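Local coordinates for protein kinase domain-containing protein (Chaetomium thermophilum, PDB 6Z3U), which probably phosphorylates serine and threonine residues of target proteins as the cyclin-dependent kinase subunit of the CAK complex, at residues B[121-126]-B[163-168]; B[195-200]-B[380-385]; B[213-218]-B[243-248]; B[294-299]-B[310-315]. One frame throughout, in Å; residues are numbered along the deposited sequence.

Contact 1. Residues B[121-126]-B[163-168]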
loop_
_atom_site.group_PDB
_atom_site.type_symbol
_atom_site.label_atom_id
_atom_site.label_comp_id
_atom_site.label_asym_id
_atom_site.label_seq_id
_atom_site.Cartn_x
_atom_site.Cartn_y
_atom_site.Cartn_z
ATOM N N ILE B 121 0.467 -4.877 -21.326
ATOM C CA ILE B 121 1.159 -5.786 -20.424
ATOM C C ILE B 121 2.551 -5.222 -20.186
ATOM O O ILE B 121 3.400 -5.237 -21.086
ATOM C CB ILE B 121 1.238 -7.209 -20.992
ATOM C CG1 ILE B 121 -0.154 -7.718 -21.366
ATOM C CG2 ILE B 121 1.882 -8.137 -19.977
ATOM C CD1 ILE B 121 -0.135 -8.956 -22.234
ATOM N N LYS B 122 2.797 -4.746 -18.971
ATOM C CA LYS B 122 4.112 -4.256 -18.590
ATOM C C LYS B 122 4.888 -5.417 -17.984
ATOM O O LYS B 122 4.501 -5.950 -16.938
ATOM C CB LYS B 122 4.014 -3.098 -17.597
ATOM C CG LYS B 122 5.374 -2.543 -17.173
ATOM C CD LYS B 122 5.278 -1.560 -16.011
ATOM C CE LYS B 122 4.731 -0.215 -16.441
ATOM N NZ LYS B 122 4.742 0.755 -15.308
ATOM N N LYS B 123 5.970 -5.814 -18.642
ATOM C CA LYS B 123 6.808 -6.913 -18.173
ATOM C C LYS B 123 7.954 -6.283 -17.395
ATOM O O LYS B 123 8.908 -5.762 -17.977
ATOM C CB LYS B 123 7.313 -7.767 -19.329
ATOM C CG LYS B 123 8.119 -8.978 -18.884
ATOM C CD LYS B 123 8.186 -10.033 -19.976
ATOM C CE LYS B 123 8.859 -11.303 -19.483
ATOM N NZ LYS B 123 8.752 -12.412 -20.473
ATOM N N ILE B 124 7.847 -6.331 -16.073
ATOM C CA ILE B 124 8.859 -5.762 -15.192
ATOM C C ILE B 124 10.002 -6.759 -15.086
ATOM O O ILE B 124 9.802 -7.910 -14.680
ATOM C CB ILE B 124 8.276 -5.438 -13.811
ATOM C CG1 ILE B 124 7.080 -4.494 -13.944
ATOM C CG2 ILE B 124 9.342 -4.809 -12.921
ATOM C CD1 ILE B 124 6.278 -4.344 -12.668
ATOM N N LYS B 125 11.202 -6.328 -15.455
ATOM C CA LYS B 125 12.371 -7.197 -15.367
ATOM C C LYS B 125 12.796 -7.203 -13.907
ATOM O O LYS B 125 13.503 -6.303 -13.446
ATOM C CB LYS B 125 13.480 -6.709 -16.288
ATOM C CG LYS B 125 13.048 -6.565 -17.740
ATOM C CD LYS B 125 14.229 -6.276 -18.657
ATOM C CE LYS B 125 13.787 -6.137 -20.108
ATOM N NZ LYS B 125 14.941 -6.087 -21.050
ATOM N N VAL B 126 12.347 -8.229 -13.174
ATOM C CA VAL B 126 12.619 -8.327 -11.742
ATOM C C VAL B 126 14.099 -8.140 -11.453
ATOM O O VAL B 126 14.473 -7.680 -10.365
ATOM C CB VAL B 126 12.090 -9.677 -11.202
ATOM C CG1 VAL B 126 13.103 -10.355 -10.277
ATOM C CG2 VAL B 126 10.764 -9.466 -10.475
ATOM N N SER B 163 5.766 -14.589 -14.813
ATOM C CA SER B 163 6.177 -15.137 -16.096
ATOM C C SER B 163 6.988 -16.417 -15.904
ATOM O O SER B 163 7.430 -16.749 -14.802
ATOM C CB SER B 163 6.988 -14.098 -16.871
ATOM O OG SER B 163 7.469 -14.620 -18.094
ATOM N N LYS B 164 7.176 -17.149 -17.007
ATOM C CA LYS B 164 7.973 -18.371 -16.953
ATOM C C LYS B 164 9.410 -18.081 -16.533
ATOM O O LYS B 164 10.033 -18.903 -15.849
ATOM C CB LYS B 164 7.941 -19.088 -18.309
ATOM C CG LYS B 164 8.724 -18.422 -19.453
ATOM C CD LYS B 164 8.019 -17.193 -20.015
ATOM C CE LYS B 164 8.772 -16.609 -21.202
ATOM N NZ LYS B 164 8.075 -15.423 -21.777
ATOM N N ASP B 165 9.944 -16.919 -16.912
ATOM C CA ASP B 165 11.302 -16.524 -16.562
ATOM C C ASP B 165 11.371 -15.809 -15.215
ATOM O O ASP B 165 12.308 -15.036 -14.980
ATOM C CB ASP B 165 11.894 -15.638 -17.662
ATOM C CG ASP B 165 11.146 -14.327 -17.827
ATOM O OD1 ASP B 165 9.902 -14.330 -17.724
ATOM O OD2 ASP B 165 11.806 -13.294 -18.066
ATOM N N GLN B 166 10.402 -16.054 -14.332
ATOM C CA GLN B 166 10.383 -15.465 -12.994
ATOM C C GLN B 166 10.396 -13.939 -13.051
ATOM O O GLN B 166 11.033 -13.271 -12.234
ATOM C CB GLN B 166 11.548 -15.990 -12.154
ATOM C CG GLN B 166 11.580 -17.509 -12.054
ATOM C CD GLN B 166 10.293 -18.087 -11.490
ATOM O OE1 GLN B 166 9.872 -17.739 -10.386
ATOM N NE2 GLN B 166 9.659 -18.973 -12.253
ATOM N N ASN B 167 9.680 -13.383 -14.023
ATOM C CA ASN B 167 9.509 -11.946 -14.151
ATOM C C ASN B 167 8.085 -11.559 -13.776
ATOM O O ASN B 167 7.160 -12.373 -13.820
ATOM C CB ASN B 167 9.825 -11.475 -15.573
ATOM C CG ASN B 167 11.283 -11.102 -15.750
ATOM O OD1 ASN B 167 12.123 -11.413 -14.903
ATOM N ND2 ASN B 167 11.591 -10.422 -16.847
ATOM N N LEU B 168 7.922 -10.296 -13.398
ATOM C CA LEU B 168 6.638 -9.769 -12.959
ATOM C C LEU B 168 5.937 -9.085 -14.125
ATOM O O LEU B 168 6.559 -8.313 -14.865
ATOM C CB LEU B 168 6.830 -8.788 -11.805
ATOM C CG LEU B 168 5.556 -8.276 -11.135
ATOM C CD1 LEU B 168 4.775 -9.425 -10.521
ATOM C CD2 LEU B 168 5.894 -7.230 -10.086
#
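The end of strand 118-124 runs antiparallel to the start of strand 168-172. I124 and L168 form a hydrogen-bonded pair, with CA atoms 5.1 Å apart. I124 N donates to L168 O at 2.7 Å, nearly along the C=O axis. L168 N donates back to I124 O at 3.3 Å, in the carbonyl plane. A type I turn from S163 to Q166 leads into this pair. The side chains of I124 and L168 lie side by side and point the same way, with I124 CD1 3.9 Å from L168 CD2. V126 CG2 adds to this apolar patch beside L168 CB. The patch belongs to the five-stranded antiparallel sheet of the kinase N-lobe. K122, predicted to bind ATP, is the lysine of its VAIK sequence. Its NZ makes a salt bridge with E141 of helix 136-148, the pairing known from active kinases. K123, also predicted to bind ATP, reaches the turn in this structure. Its CG is anti to the backbone N (chi1 -176°) and the chain beyond is extended, so it meets D165 tip to tip. K123 NZ forms a salt bridge with D165 OD1 at 3.5 Å and a weak bond with S163 OG. S163 OG also donates to D165 OD1. K164 NZ comes within 3.4 Å of K123 NZ, a repulsion that D165 probably offsets. F173 and F181 of the cyclin chain pack on V126 and L168.

Contact 2. Residues B[195-200]-B[380-385]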
loop_
_atom_site.group_PDB
_atom_site.type_symbol
_atom_site.label_atom_id
_atom_site.label_comp_id
_atom_site.label_asym_id
_atom_site.label_seq_id
_atom_site.Cartn_x
_atom_site.Cartn_y
_atom_site.Cartn_z
ATOM N N ALA B 195 -10.934 26.033 -21.478
ATOM C CA ALA B 195 -11.930 25.020 -21.149
ATOM C C ALA B 195 -11.323 23.625 -21.146
ATOM O O ALA B 195 -11.776 22.754 -20.396
ATOM C CB ALA B 195 -13.098 25.089 -22.131
ATOM N N ASP B 196 -10.300 23.392 -21.970
ATOM C CA ASP B 196 -9.619 22.101 -21.956
ATOM C C ASP B 196 -8.738 21.959 -20.721
ATOM O O ASP B 196 -8.668 20.880 -20.123
ATOM C CB ASP B 196 -8.798 21.936 -23.230
ATOM C CG ASP B 196 -9.652 22.005 -24.477
ATOM O OD1 ASP B 196 -10.751 21.413 -24.466
ATOM O OD2 ASP B 196 -9.235 22.658 -25.458
ATOM N N ILE B 197 -8.052 23.034 -20.332
ATOM C CA ILE B 197 -7.275 23.001 -19.100
ATOM C C ILE B 197 -8.176 22.647 -17.925
ATOM O O ILE B 197 -7.818 21.824 -17.072
ATOM C CB ILE B 197 -6.561 24.350 -18.887
ATOM C CG1 ILE B 197 -5.589 24.613 -20.041
ATOM C CG2 ILE B 197 -5.834 24.367 -17.544
ATOM C CD1 ILE B 197 -4.890 25.957 -19.966
ATOM N N LYS B 198 -9.358 23.263 -17.860
ATOM C CA LYS B 198 -10.283 22.987 -16.766
ATOM C C LYS B 198 -10.723 21.528 -16.771
ATOM O O LYS B 198 -10.930 20.930 -15.708
ATOM C CB LYS B 198 -11.495 23.916 -16.859
ATOM C CG LYS B 198 -12.484 23.755 -15.716
ATOM C CD LYS B 198 -13.661 24.720 -15.823
ATOM C CE LYS B 198 -13.242 26.158 -15.565
ATOM N NZ LYS B 198 -14.408 27.087 -15.558
ATOM N N ALA B 199 -10.882 20.937 -17.957
ATOM C CA ALA B 199 -11.281 19.536 -18.026
ATOM C C ALA B 199 -10.163 18.620 -17.542
ATOM O O ALA B 199 -10.408 17.680 -16.778
ATOM C CB ALA B 199 -11.689 19.174 -19.452
ATOM N N TRP B 200 -8.929 18.880 -17.979
ATOM C CA TRP B 200 -7.797 18.073 -17.532
ATOM C C TRP B 200 -7.573 18.230 -16.035
ATOM O O TRP B 200 -7.449 17.241 -15.304
ATOM C CB TRP B 200 -6.540 18.467 -18.307
ATOM C CG TRP B 200 -6.526 17.998 -19.731
ATOM C CD1 TRP B 200 -7.072 16.846 -20.221
ATOM C CD2 TRP B 200 -5.947 18.675 -20.853
ATOM N NE1 TRP B 200 -6.860 16.760 -21.576
ATOM C CE2 TRP B 200 -6.173 17.872 -21.988
ATOM C CE3 TRP B 200 -5.258 19.882 -21.006
ATOM C CZ2 TRP B 200 -5.731 18.235 -23.259
ATOM C CZ3 TRP B 200 -4.823 20.241 -22.270
ATOM C CH2 TRP B 200 -5.061 19.420 -23.378
ATOM N N HIS B 380 -13.964 24.182 -5.208
ATOM C CA HIS B 380 -13.669 25.555 -5.590
ATOM C C HIS B 380 -14.639 26.038 -6.667
ATOM O O HIS B 380 -15.288 25.249 -7.360
ATOM C CB HIS B 380 -12.226 25.663 -6.082
ATOM C CG HIS B 380 -11.697 27.064 -6.104
ATOM N ND1 HIS B 380 -11.284 27.683 -7.262
ATOM C CD2 HIS B 380 -11.529 27.967 -5.112
ATOM C CE1 HIS B 380 -10.874 28.908 -6.982
ATOM N NE2 HIS B 380 -11.014 29.105 -5.684
ATOM N N ARG B 381 -14.741 27.367 -6.796
ATOM C CA ARG B 381 -15.669 27.955 -7.755
ATOM C C ARG B 381 -15.199 27.829 -9.198
ATOM O O ARG B 381 -16.023 27.932 -10.113
ATOM C CB ARG B 381 -15.895 29.440 -7.451
ATOM C CG ARG B 381 -16.730 29.733 -6.215
ATOM C CD ARG B 381 -17.533 31.019 -6.402
ATOM N NE ARG B 381 -17.959 31.606 -5.133
ATOM C CZ ARG B 381 -19.035 31.224 -4.445
ATOM N NH1 ARG B 381 -19.339 31.823 -3.301
ATOM N NH2 ARG B 381 -19.809 30.246 -4.895
ATOM N N TRP B 382 -13.899 27.618 -9.426
ATOM C CA TRP B 382 -13.384 27.614 -10.792
ATOM C C TRP B 382 -14.115 26.599 -11.662
ATOM O O TRP B 382 -14.329 26.834 -12.857
ATOM C CB TRP B 382 -11.886 27.319 -10.788
ATOM C CG TRP B 382 -11.257 27.438 -12.138
ATOM C CD1 TRP B 382 -11.463 28.428 -13.053
ATOM C CD2 TRP B 382 -10.335 26.520 -12.739
ATOM N NE1 TRP B 382 -10.715 28.192 -14.182
ATOM C CE2 TRP B 382 -10.016 27.026 -14.014
ATOM C CE3 TRP B 382 -9.745 25.323 -12.321
ATOM C CZ2 TRP B 382 -9.135 26.378 -14.874
ATOM C CZ3 TRP B 382 -8.871 24.681 -13.177
ATOM C CH2 TRP B 382 -8.577 25.209 -14.440
ATOM N N TRP B 383 -14.490 25.455 -11.086
ATOM C CA TRP B 383 -15.104 24.403 -11.888
ATOM C C TRP B 383 -16.498 24.805 -12.352
ATOM O O TRP B 383 -16.874 24.544 -13.502
ATOM C CB TRP B 383 -15.167 23.099 -11.094
ATOM C CG TRP B 383 -13.874 22.726 -10.448
ATOM C CD1 TRP B 383 -13.608 22.693 -9.112
ATOM C CD2 TRP B 383 -12.664 22.342 -11.109
ATOM N NE1 TRP B 383 -12.310 22.308 -8.899
ATOM C CE2 TRP B 383 -11.707 22.087 -10.110
ATOM C CE3 TRP B 383 -12.295 22.189 -12.448
ATOM C CZ2 TRP B 383 -10.410 21.687 -10.405
ATOM C CZ3 TRP B 383 -11.007 21.793 -12.740
ATOM C CH2 TRP B 383 -10.078 21.545 -11.722
ATOM N N ARG B 384 -17.276 25.447 -11.481
ATOM C CA ARG B 384 -18.629 25.871 -11.818
ATOM C C ARG B 384 -18.693 27.274 -12.414
ATOM O O ARG B 384 -19.788 27.733 -12.759
ATOM C CB ARG B 384 -19.534 25.784 -10.577
ATOM C CG ARG B 384 -18.967 26.374 -9.286
ATOM C CD ARG B 384 -19.595 25.700 -8.067
ATOM N NE ARG B 384 -18.880 25.995 -6.826
ATOM C CZ ARG B 384 -19.283 26.863 -5.901
ATOM N NH1 ARG B 384 -20.412 27.546 -6.054
ATOM N NH2 ARG B 384 -18.549 27.048 -4.812
ATOM N N THR B 385 -17.562 27.958 -12.553
ATOM C CA THR B 385 -17.505 29.233 -13.252
ATOM C C THR B 385 -17.313 28.991 -14.744
ATOM O O THR B 385 -16.598 28.070 -15.147
ATOM C CB THR B 385 -16.367 30.098 -12.710
ATOM O OG1 THR B 385 -16.694 30.553 -11.391
ATOM C CG2 THR B 385 -16.128 31.300 -13.605
#
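This contact joins two helical parts of the kinase C-lobe. Helix 194-213 meets the short, weakly bonded helix 381-384 near the end of the kinase fold. K198 carries it, packing against the indoles of W382 and W383. Its CG is anti to the backbone N (chi1 -177°), and a bend at chi3 (-70°) turns the end of the chain over the W382 ring. The packing is close here. K198 CE lies over the face of the five-membered ring, 3.7 Å from its centroid, in a CH-pi contact. NZ sits over the same face, 4.3 Å from that centroid, as a cation-pi partner. I197 CG2 touches the W382 edge near its plane. Nearer the backbone, K198 CG packs 3.6 Å from W383 CE3, and W383 NE1 is held by M377 O. The outer side is looser. R381 and R384 are exposed and do not meet helix 194-213. The amine of the buried K198 is met by carbonyls, which would probably help it stay charged. T385 O lies 2.4 Å from K198 NZ. NZ also donates to P387 O. Its bond to W382 O is 2.7 Å long and arrives nearly along the C=O axis.

Contact 3. Residues B[213-218]-B[243-248]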
loop_
_atom_site.group_PDB
_atom_site.type_symbol
_atom_site.label_atom_id
_atom_site.label_comp_id
_atom_site.label_asym_id
_atom_site.label_seq_id
_atom_site.Cartn_x
_atom_site.Cartn_y
_atom_site.Cartn_z
ATOM N N GLU B 213 -7.841 10.404 -0.349
ATOM C CA GLU B 213 -9.000 9.785 0.284
ATOM C C GLU B 213 -8.667 8.388 0.792
ATOM O O GLU B 213 -9.274 7.919 1.762
ATOM C CB GLU B 213 -10.168 9.730 -0.702
ATOM C CG GLU B 213 -11.551 9.840 -0.060
ATOM C CD GLU B 213 -11.786 11.181 0.621
ATOM O OE1 GLU B 213 -12.642 11.246 1.528
ATOM O OE2 GLU B 213 -11.123 12.172 0.244
ATOM N N ASN B 214 -7.714 7.712 0.147
ATOM C CA ASN B 214 -7.256 6.391 0.553
ATOM C C ASN B 214 -5.899 6.435 1.244
ATOM O O ASN B 214 -5.204 5.414 1.306
ATOM C CB ASN B 214 -7.198 5.463 -0.661
ATOM C CG ASN B 214 -8.566 5.175 -1.234
ATOM O OD1 ASN B 214 -9.200 4.175 -0.891
ATOM N ND2 ASN B 214 -9.042 6.064 -2.095
ATOM N N PHE B 215 -5.502 7.604 1.747
ATOM C CA PHE B 215 -4.297 7.749 2.560
ATOM C C PHE B 215 -3.060 7.259 1.810
ATOM O O PHE B 215 -2.259 6.475 2.321
ATOM C CB PHE B 215 -4.453 7.021 3.896
ATOM C CG PHE B 215 -5.786 7.239 4.546
ATOM C CD1 PHE B 215 -6.140 8.489 5.027
ATOM C CD2 PHE B 215 -6.681 6.192 4.689
ATOM C CE1 PHE B 215 -7.363 8.693 5.626
ATOM C CE2 PHE B 215 -7.903 6.389 5.290
ATOM C CZ PHE B 215 -8.247 7.640 5.758
ATOM N N ILE B 216 -2.904 7.745 0.581
ATOM C CA ILE B 216 -1.774 7.402 -0.270
ATOM C C ILE B 216 -1.219 8.688 -0.861
ATOM O O ILE B 216 -1.974 9.508 -1.393
ATOM C CB ILE B 216 -2.180 6.428 -1.391
ATOM C CG1 ILE B 216 -2.630 5.095 -0.799
ATOM C CG2 ILE B 216 -1.022 6.220 -2.351
ATOM C CD1 ILE B 216 -3.471 4.269 -1.740
ATOM N N LEU B 217 0.091 8.871 -0.751
ATOM C CA LEU B 217 0.787 9.980 -1.388
ATOM C C LEU B 217 1.429 9.483 -2.677
ATOM O O LEU B 217 2.053 8.419 -2.691
ATOM C CB LEU B 217 1.849 10.564 -0.458
ATOM C CG LEU B 217 1.351 11.190 0.845
ATOM C CD1 LEU B 217 2.526 11.554 1.745
ATOM C CD2 LEU B 217 0.500 12.416 0.559
ATOM N N HIS B 218 1.266 10.248 -3.758
ATOM C CA HIS B 218 1.840 9.849 -5.040
ATOM C C HIS B 218 3.310 10.247 -5.135
ATOM O O HIS B 218 4.160 9.428 -5.496
ATOM C CB HIS B 218 1.037 10.472 -6.183
ATOM C CG HIS B 218 1.474 10.027 -7.542
ATOM N ND1 HIS B 218 2.478 10.659 -8.244
ATOM C CD2 HIS B 218 1.039 9.018 -8.332
ATOM C CE1 HIS B 218 2.645 10.055 -9.407
ATOM N NE2 HIS B 218 1.785 9.056 -9.486
ATOM N N ARG B 243 3.570 6.296 -1.309
ATOM C CA ARG B 243 3.688 5.793 0.052
ATOM C C ARG B 243 2.409 6.104 0.813
ATOM O O ARG B 243 1.766 7.132 0.581
ATOM C CB ARG B 243 4.891 6.421 0.769
ATOM C CG ARG B 243 5.290 5.731 2.063
ATOM C CD ARG B 243 5.692 6.737 3.128
ATOM N NE ARG B 243 6.418 6.111 4.231
ATOM C CZ ARG B 243 5.843 5.436 5.224
ATOM N NH1 ARG B 243 4.526 5.287 5.259
ATOM N NH2 ARG B 243 6.590 4.903 6.182
ATOM N N SER B 244 2.050 5.205 1.725
ATOM C CA SER B 244 0.893 5.420 2.580
ATOM C C SER B 244 1.180 6.532 3.581
ATOM O O SER B 244 2.329 6.776 3.961
ATOM C CB SER B 244 0.527 4.137 3.325
ATOM O OG SER B 244 0.086 3.129 2.431
ATOM N N PHE B 245 0.118 7.197 4.024
ATOM C CA PHE B 245 0.255 8.249 5.023
ATOM C C PHE B 245 0.999 7.730 6.247
ATOM O O PHE B 245 0.558 6.776 6.897
ATOM C CB PHE B 245 -1.121 8.778 5.430
ATOM C CG PHE B 245 -1.786 9.627 4.385
ATOM C CD1 PHE B 245 -1.272 9.722 3.102
ATOM C CD2 PHE B 245 -2.927 10.348 4.697
ATOM C CE1 PHE B 245 -1.891 10.509 2.150
ATOM C CE2 PHE B 245 -3.546 11.138 3.752
ATOM C CZ PHE B 245 -3.029 11.219 2.477
ATOM N N ALA B 246 2.122 8.366 6.562
ATOM C CA ALA B 246 2.912 7.961 7.715
ATOM C C ALA B 246 2.237 8.394 9.010
ATOM O O ALA B 246 1.495 9.377 9.054
ATOM C CB ALA B 246 4.313 8.562 7.636
ATOM N N ASP B 247 2.502 7.645 10.073
ATOM C CA ASP B 247 1.992 8.005 11.383
ATOM C C ASP B 247 2.814 9.143 11.975
ATOM O O ASP B 247 3.903 9.456 11.487
ATOM C CB ASP B 247 2.026 6.799 12.313
ATOM C CG ASP B 247 0.921 5.806 12.020
ATOM O OD1 ASP B 247 0.082 6.093 11.142
ATOM O OD2 ASP B 247 0.881 4.745 12.680
ATOM N N PRO B 248 2.304 9.797 13.017
ATOM C CA PRO B 248 3.079 10.864 13.661
ATOM C C PRO B 248 4.371 10.319 14.251
ATOM O O PRO B 248 4.375 9.307 14.957
ATOM C CB PRO B 248 2.133 11.391 14.745
ATOM C CG PRO B 248 0.771 10.981 14.297
ATOM C CD PRO B 248 0.956 9.671 13.597
#
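F215 O is gripped twice. F245 N donates to it at 3.0 Å from above the carbonyl plane, and S244 CA adds a CA-H...O contact at 3.3 Å. Next to it, L217 N donates to R243 O at 2.8 Å in a nearly straight bond (171°), and R243 N donates back to L217 O. The two L217-R243 bonds belong to the small antiparallel sheet of 216-217 and 243-244. The first strand runs into the HRD sequence with D220, the predicted proton acceptor. F215 has positive phi and closes helix 194-213 in a Schellman motif. This sets F215 CA squarely over the centre of the F245 ring, 3.4 Å from the centroid. The F215 ring turns its edge to the same ring, planes at 73°. L217 CD2 packs on F245 CE1. An alanine in place of F245 removes the ring under F215 CA and beside L217 CD2, and would probably loosen the tie between helix end and activation segment. D45 and R49 of the RING-type chain pack on F245 and F215. Main-chain bonds thus set the register, while the aromatic pair joins the two segments.

Contact 4. Residues B[294-299]-B[310-315]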
loop_
_atom_site.group_PDB
_atom_site.type_symbol
_atom_site.label_atom_id
_atom_site.label_comp_id
_atom_site.label_asym_id
_atom_site.label_seq_id
_atom_site.Cartn_x
_atom_site.Cartn_y
_atom_site.Cartn_z
ATOM N N PRO B 294 7.426 24.594 -18.324
ATOM C CA PRO B 294 7.582 24.441 -16.872
ATOM C C PRO B 294 7.673 25.796 -16.185
ATOM O O PRO B 294 8.360 26.708 -16.651
ATOM C CB PRO B 294 8.884 23.643 -16.730
ATOM C CG PRO B 294 9.099 22.998 -18.065
ATOM C CD PRO B 294 8.516 23.940 -19.071
ATOM N N PHE B 295 6.948 25.931 -15.073
ATOM C CA PHE B 295 6.926 27.202 -14.356
ATOM C C PHE B 295 8.296 27.512 -13.763
ATOM O O PHE B 295 8.887 28.562 -14.040
ATOM C CB PHE B 295 5.857 27.165 -13.263
ATOM C CG PHE B 295 5.669 28.477 -12.543
ATOM C CD1 PHE B 295 6.047 29.675 -13.126
ATOM C CD2 PHE B 295 5.120 28.504 -11.272
ATOM C CE1 PHE B 295 5.874 30.872 -12.461
ATOM C CE2 PHE B 295 4.946 29.700 -10.602
ATOM C CZ PHE B 295 5.324 30.884 -11.197
ATOM N N LEU B 296 8.819 26.598 -12.936
ATOM C CA LEU B 296 10.102 26.754 -12.258
ATOM C C LEU B 296 10.981 25.555 -12.616
ATOM O O LEU B 296 11.028 24.570 -11.871
ATOM C CB LEU B 296 9.924 26.845 -10.743
ATOM C CG LEU B 296 8.861 27.822 -10.248
ATOM C CD1 LEU B 296 8.668 27.677 -8.745
ATOM C CD2 LEU B 296 9.236 29.245 -10.609
ATOM N N PRO B 297 11.684 25.610 -13.748
ATOM C CA PRO B 297 12.557 24.483 -14.137
ATOM C C PRO B 297 13.989 24.671 -13.644
ATOM O O PRO B 297 14.926 24.960 -14.404
ATOM C CB PRO B 297 12.445 24.499 -15.664
ATOM C CG PRO B 297 12.037 25.918 -16.029
ATOM C CD PRO B 297 11.695 26.667 -14.766
ATOM N N GLY B 298 14.168 24.512 -12.336
ATOM C CA GLY B 298 15.495 24.616 -11.760
ATOM C C GLY B 298 16.330 23.388 -12.074
ATOM O O GLY B 298 15.830 22.264 -12.126
ATOM N N ASN B 299 17.622 23.614 -12.295
ATOM C CA ASN B 299 18.554 22.531 -12.573
ATOM C C ASN B 299 19.213 21.975 -11.318
ATOM O O ASN B 299 19.811 20.897 -11.378
ATOM C CB ASN B 299 19.635 23.012 -13.545
ATOM C CG ASN B 299 19.056 23.554 -14.837
ATOM O OD1 ASN B 299 19.357 24.676 -15.243
ATOM N ND2 ASN B 299 18.212 22.759 -15.486
ATOM N N LYS B 310 11.935 33.650 -6.224
ATOM C CA LYS B 310 11.782 34.703 -7.222
ATOM C C LYS B 310 10.332 34.822 -7.678
ATOM O O LYS B 310 9.780 35.927 -7.741
ATOM C CB LYS B 310 12.712 34.429 -8.408
ATOM C CG LYS B 310 12.668 35.472 -9.515
ATOM C CD LYS B 310 13.434 34.998 -10.744
ATOM C CE LYS B 310 13.294 35.969 -11.914
ATOM N NZ LYS B 310 14.107 37.206 -11.741
ATOM N N HIS B 311 9.693 33.692 -7.986
ATOM C CA HIS B 311 8.395 33.699 -8.648
ATOM C C HIS B 311 7.212 33.512 -7.708
ATOM O O HIS B 311 6.089 33.855 -8.089
ATOM C CB HIS B 311 8.339 32.606 -9.725
ATOM C CG HIS B 311 9.171 32.897 -10.937
ATOM N ND1 HIS B 311 10.046 33.959 -11.008
ATOM C CD2 HIS B 311 9.246 32.269 -12.135
ATOM C CE1 HIS B 311 10.628 33.970 -12.195
ATOM N NE2 HIS B 311 10.159 32.954 -12.898
ATOM N N ILE B 312 7.418 32.978 -6.509
ATOM C CA ILE B 312 6.345 32.790 -5.539
ATOM C C ILE B 312 6.534 33.687 -4.323
ATOM O O ILE B 312 5.601 34.363 -3.889
ATOM C CB ILE B 312 6.229 31.308 -5.118
ATOM C CG1 ILE B 312 5.690 30.459 -6.270
ATOM C CG2 ILE B 312 5.321 31.168 -3.905
ATOM C CD1 ILE B 312 6.767 29.867 -7.137
ATOM N N GLY B 313 7.732 33.711 -3.768
ATOM C CA GLY B 313 8.037 34.524 -2.606
ATOM C C GLY B 313 9.045 33.827 -1.712
ATOM O O GLY B 313 9.160 32.606 -1.671
ATOM N N THR B 314 9.804 34.631 -0.978
ATOM C CA THR B 314 10.807 34.092 -0.069
ATOM C C THR B 314 10.124 33.569 1.190
ATOM O O THR B 314 9.472 34.348 1.895
ATOM C CB THR B 314 11.832 35.162 0.298
ATOM O OG1 THR B 314 12.587 35.533 -0.863
ATOM C CG2 THR B 314 12.784 34.646 1.368
ATOM N N PRO B 315 10.221 32.274 1.499
ATOM C CA PRO B 315 9.671 31.782 2.771
ATOM C C PRO B 315 10.459 32.337 3.949
ATOM O O PRO B 315 11.692 32.340 3.942
ATOM C CB PRO B 315 9.806 30.258 2.661
ATOM C CG PRO B 315 10.886 30.041 1.660
ATOM C CD PRO B 315 10.782 31.180 0.684
#
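Four side chains meet here, with no hydrogen bond between the segments. H311 CD2 lies 3.4 Å from L296 CD2 and 3.7 Å from F295 CE1. I312 CD1 touches L296 CD1 at 3.3 Å and F295 CE2 at 3.9 Å. The rings of F295 and H311 are inclined by only 30° but slid apart, with centroids 5.6 Å apart, so they barely overlap. F295 has CG anti to the backbone N (chi1 -175°), and L296 CD2 lies over the centre of one face of its ring. A serine in place of F295 removes the ring that meets H311 and I312, and would probably leave L296 CD2 less supported. The contact lies in the helical C-lobe, where the loop after helix 276-291 folds back on the far end of helix 301-311. P297 is the centre of an inverse gamma turn in that loop. Q304 of helix 301-311 holds the turn from both sides of P297, through L296 O and G298 N. G298 O also takes a bond from R259. At the helix end, G313 has positive phi and turns the chain away. Further out, F349 meets F295 edge-to-face, and M284 of helix 276-291 packs against both F295 and L296.

Overall arrangement
Contact 1 lies in the N-lobe sheet; contacts 2, 3 and 4 lie in the C-lobe. All belong to the one kinase domain. Contact 1 comes first along the chain. The segments of contact 2 then bracket those of contacts 3 and 4, which follow in that order. Centres of contacts 1 and 2 are 41 Å apart and those of contacts 1 and 4 are 40 Å apart, both pairs on opposite sides of the chain's centre. Contact 3 is 28 Å from contact 1 and 27 Å from both others, centre to centre. Helix 194-213 runs from contact 2 toward contact 3. No two contacts touch. The cyclin chain reaches contacts 1 and 3, and the RING-type chain reaches contact 3, so the cyclin spans both lobes.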